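Local coordinates for actin-related protein 8 (Homo sapiens, PDB 4FO0), which binds ATP with low basal ATPase activity, cannot polymerize, and is a proposed core subunit of the INO80 chromatin-remodelling complex involved in transcriptional regulation and DNA replication, at residues Q335-H338 with P342-L345; K499-I504 with N526-S531. All coordinates share one frame; numbering follows the deposited sequence.

Contact 1. Residues Q335-H338 with P342-L345; sequences QIRH and PALL
I336 and L344 face each other as a hydrogen-bonded antiparallel pair near the turn of the β-hairpin formed by strands 330-336 and 343-350, within the actin fold of this protein. The pair is joined in both directions. I336 N gives its hydrogen to L344 O at 2.8 Å, while L344 N reaches I336 O at 2.9 Å in a nearly straight bond (174° at the hydrogen). Their side chains share one face of the sheet, CB of I336 lying 4.4 Å from CB of L344, and I336 continues onto L311 of helix 306-319. On the other face the non-hydrogen-bonded pair Q335 and L345 meets through aliphatic parts, with L345 CD1 3.9 Å from Q335 CG.

The polar side chains of Q335 and R337, two residues apart in the chain, bond to each other. Both set CG anti to the carbonyl carbon (chi1 -63° and -60°), and their extended chains run out in similar directions until R337 NE can donate to Q335 OE1 at 2.9 Å. This oxygen sits at the edge of the guanidinium, in its plane, whereas the methyl of A343 lies over one face, displaced toward the rim. R337 NH1 is held further by the carbonyl of S121, so two acceptors limit the rotation of the group. Strand 115-118 pairs with the far side of strand 343-350 and completes the three-stranded sheet.

Toward the turn a water takes over from direct pairing: it accepts from H338 N at 2.9 Å and donates to P342 O at 2.7 Å.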
# COMPACT_ATOMS: atom_id res chain seq x y z
N GLN A 335 15.15 -14.99 -10.92
CA GLN A 335 14.95 -14.92 -12.37
C GLN A 335 14.69 -13.50 -12.87
O GLN A 335 14.19 -12.65 -12.14
CB GLN A 335 13.77 -15.79 -12.78
CG GLN A 335 13.96 -17.26 -12.50
CD GLN A 335 12.86 -18.11 -13.12
OE1 GLN A 335 12.03 -17.60 -13.88
NE2 GLN A 335 12.86 -19.39 -12.81
N ILE A 336 15.02 -13.25 -14.12
CA ILE A 336 14.46 -12.09 -14.80
C ILE A 336 13.84 -12.57 -16.11
O ILE A 336 14.48 -13.23 -16.89
CB ILE A 336 15.50 -11.01 -15.10
CG1 ILE A 336 16.30 -10.65 -13.84
CG2 ILE A 336 14.78 -9.79 -15.66
CD1 ILE A 336 17.26 -9.45 -14.04
N ARG A 337 12.57 -12.24 -16.31
CA ARG A 337 11.87 -12.57 -17.54
C ARG A 337 11.24 -11.31 -18.12
O ARG A 337 10.02 -11.19 -18.19
CB ARG A 337 10.80 -13.63 -17.26
CG ARG A 337 11.36 -14.91 -16.70
CD ARG A 337 10.29 -15.99 -16.59
NE ARG A 337 10.87 -17.33 -16.49
CZ ARG A 337 11.06 -18.14 -17.53
NH1 ARG A 337 10.72 -17.74 -18.75
NH2 ARG A 337 11.59 -19.34 -17.36
N HIS A 338 12.08 -10.38 -18.54
CA HIS A 338 11.57 -9.16 -19.14
C HIS A 338 11.31 -9.30 -20.61
O HIS A 338 11.94 -10.11 -21.29
CB HIS A 338 12.54 -8.02 -18.89
CG HIS A 338 12.59 -7.60 -17.45
ND1 HIS A 338 13.49 -6.68 -16.97
CD2 HIS A 338 11.84 -7.99 -16.39
CE1 HIS A 338 13.30 -6.52 -15.68
NE2 HIS A 338 12.31 -7.30 -15.30
N PRO A 342 16.10 -12.59 -22.70
CA PRO A 342 15.98 -14.03 -22.44
C PRO A 342 15.44 -14.29 -21.05
O PRO A 342 15.41 -13.37 -20.25
CB PRO A 342 17.41 -14.53 -22.56
CG PRO A 342 18.28 -13.29 -22.43
CD PRO A 342 17.49 -12.14 -22.88
N ALA A 343 14.99 -15.52 -20.78
CA ALA A 343 14.68 -15.90 -19.39
C ALA A 343 16.00 -16.14 -18.69
O ALA A 343 16.71 -17.10 -19.00
CB ALA A 343 13.81 -17.16 -19.33
N LEU A 344 16.34 -15.25 -17.75
CA LEU A 344 17.62 -15.27 -17.04
C LEU A 344 17.51 -15.78 -15.61
O LEU A 344 16.54 -15.51 -14.90
CB LEU A 344 18.22 -13.88 -17.02
CG LEU A 344 18.61 -13.34 -18.39
CD1 LEU A 344 18.89 -11.85 -18.27
CD2 LEU A 344 19.85 -14.07 -18.89
N LEU A 345 18.54 -16.52 -15.20
CA LEU A 345 18.63 -16.98 -13.82
C LEU A 345 19.95 -16.52 -13.20
O LEU A 345 21.02 -16.80 -13.75
CB LEU A 345 18.56 -18.49 -13.75
CG LEU A 345 18.73 -19.01 -12.34
CD1 LEU A 345 17.47 -18.72 -11.55
CD2 LEU A 345 19.04 -20.49 -12.36
O HOH W 1 14.83 -11.03 -19.02

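Contact 2. Residues K499-I504 with N526-S531; sequences KMYSSI and NKMPPS
The Y501 ring carries the methyl of M528 over one face, and P529 approaches it obliquely from the hydroxyl end. M528 CE stands 3.9 Å from the centroid of the Y501 ring, 29° off the normal, in a CH-pi contact displaced toward CG and CD1. The sulfur is set further back and obliquely, SD being 5.3 Å from the centroid of the Y501 ring, which makes this a Met-aromatic contact led by the methyl. M528 places CG in the crowded position between its backbone N and carbonyl carbon (chi1 65°), and the bend at chi3 (-60°) turns CE onto the ring. P529 CD lies 3.8 Å from Y501 CE1, and P529 CG packs beside the phenol oxygen. The Y501 ring also meets that of F532.

With a serine in place of Y501, the M528 methyl would probably lose its aromatic surface and P529 its neighbour, leaving a gap between the two segments.

The contact seats the end of helix 494-502 against the M528-P529 junction of helices 516-527 and 530-535, the helical connection between parallel strands 503-507 and 540-542, a β-α-β crossover of the kind found in the actin fold and in α/β folds generally.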
# COMPACT_ATOMS: atom_id res chain seq x y z
N LYS A 499 -7.19 -1.10 25.99
CA LYS A 499 -7.72 -1.85 24.86
C LYS A 499 -6.81 -1.77 23.64
O LYS A 499 -6.60 -2.78 22.97
CB LYS A 499 -9.13 -1.37 24.52
CG LYS A 499 -10.14 -1.66 25.63
CD LYS A 499 -11.59 -1.60 25.15
CE LYS A 499 -12.04 -0.18 24.87
NZ LYS A 499 -13.38 -0.15 24.19
N MET A 500 -6.27 -0.59 23.37
CA MET A 500 -5.39 -0.37 22.22
C MET A 500 -4.05 -1.08 22.32
O MET A 500 -3.64 -1.74 21.36
CB MET A 500 -5.17 1.13 21.99
CG MET A 500 -6.45 1.93 21.75
SD MET A 500 -7.55 1.13 20.56
CE MET A 500 -9.02 2.15 20.66
N TYR A 501 -3.35 -0.94 23.45
CA TYR A 501 -2.07 -1.63 23.62
C TYR A 501 -2.29 -3.12 23.50
O TYR A 501 -1.47 -3.83 22.93
CB TYR A 501 -1.42 -1.36 24.99
CG TYR A 501 -0.92 0.04 25.20
CD1 TYR A 501 0.22 0.50 24.55
CD2 TYR A 501 -1.56 0.90 26.07
CE1 TYR A 501 0.69 1.80 24.75
CE2 TYR A 501 -1.11 2.20 26.28
CZ TYR A 501 0.02 2.64 25.62
OH TYR A 501 0.46 3.93 25.83
N SER A 502 -3.44 -3.57 23.92
CA SER A 502 -3.70 -4.97 24.01
C SER A 502 -4.01 -5.56 22.65
O SER A 502 -3.97 -6.74 22.46
CB SER A 502 -4.82 -5.17 25.00
OG SER A 502 -5.89 -5.89 24.44
N SER A 503 -4.33 -4.71 21.71
CA SER A 503 -4.70 -5.14 20.37
C SER A 503 -4.21 -4.21 19.27
O SER A 503 -4.77 -3.14 19.04
CB SER A 503 -6.22 -5.28 20.27
OG SER A 503 -6.62 -5.67 18.97
N ILE A 504 -3.16 -4.64 18.57
CA ILE A 504 -2.66 -3.89 17.41
C ILE A 504 -2.81 -4.71 16.12
O ILE A 504 -2.17 -5.74 15.93
CB ILE A 504 -1.21 -3.47 17.60
CG1 ILE A 504 -1.10 -2.61 18.87
CG2 ILE A 504 -0.73 -2.70 16.40
CD1 ILE A 504 0.19 -2.84 19.65
N ASN A 526 8.83 -3.60 24.74
CA ASN A 526 9.97 -2.87 25.27
C ASN A 526 9.81 -1.37 25.25
O ASN A 526 10.26 -0.68 26.17
CB ASN A 526 11.26 -3.26 24.54
CG ASN A 526 11.52 -4.76 24.58
OD1 ASN A 526 11.09 -5.46 25.51
ND2 ASN A 526 12.22 -5.26 23.56
N LYS A 527 9.16 -0.86 24.20
CA LYS A 527 9.04 0.58 23.97
C LYS A 527 7.84 1.21 24.69
O LYS A 527 7.86 2.40 24.99
CB LYS A 527 8.92 0.88 22.48
CG LYS A 527 10.21 1.31 21.79
CD LYS A 527 11.20 0.17 21.72
CE LYS A 527 12.46 0.60 21.00
NZ LYS A 527 13.36 -0.58 20.78
N MET A 528 6.80 0.43 24.95
CA MET A 528 5.58 0.99 25.53
C MET A 528 5.83 1.44 26.96
O MET A 528 6.82 1.03 27.56
CB MET A 528 4.43 -0.01 25.50
CG MET A 528 4.66 -1.23 26.36
SD MET A 528 3.24 -2.34 26.30
CE MET A 528 2.00 -1.22 26.94
N PRO A 529 4.92 2.27 27.50
CA PRO A 529 4.97 2.78 28.88
C PRO A 529 4.85 1.62 29.86
O PRO A 529 3.87 0.87 29.79
CB PRO A 529 3.72 3.67 28.97
CG PRO A 529 3.33 3.95 27.57
CD PRO A 529 3.72 2.74 26.79
N PRO A 530 5.82 1.49 30.78
CA PRO A 530 5.99 0.29 31.60
C PRO A 530 4.84 0.14 32.57
O PRO A 530 4.49 -0.98 32.95
CB PRO A 530 7.30 0.56 32.36
CG PRO A 530 7.88 1.82 31.75
CD PRO A 530 6.72 2.57 31.21
N SER A 531 4.24 1.27 32.96
CA SER A 531 3.05 1.26 33.80
C SER A 531 1.92 0.44 33.16
O SER A 531 1.28 -0.37 33.83
CB SER A 531 2.59 2.70 34.06
OG SER A 531 1.41 2.98 33.34

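Contacts 1 and 2 lie on opposite sides of the chain's centre, about 46 Å apart between centres, share no secondary-structure element and stand away from the annotated sites. Contact 1 is partly buried and local: neighbouring strands of a hairpin are held by main-chain hydrogen bonds, with a bridging water toward the turn and a partly exposed arginine alongside. Contact 2 is buried and links elements farther apart in sequence, with no hydrogen bond across it; an aromatic ring, a methionine and a proline do the work. It covers less than half the area of contact 1. Strand pairing thus draws on backbone polarity, and helix-end packing on apolar side-chain surface.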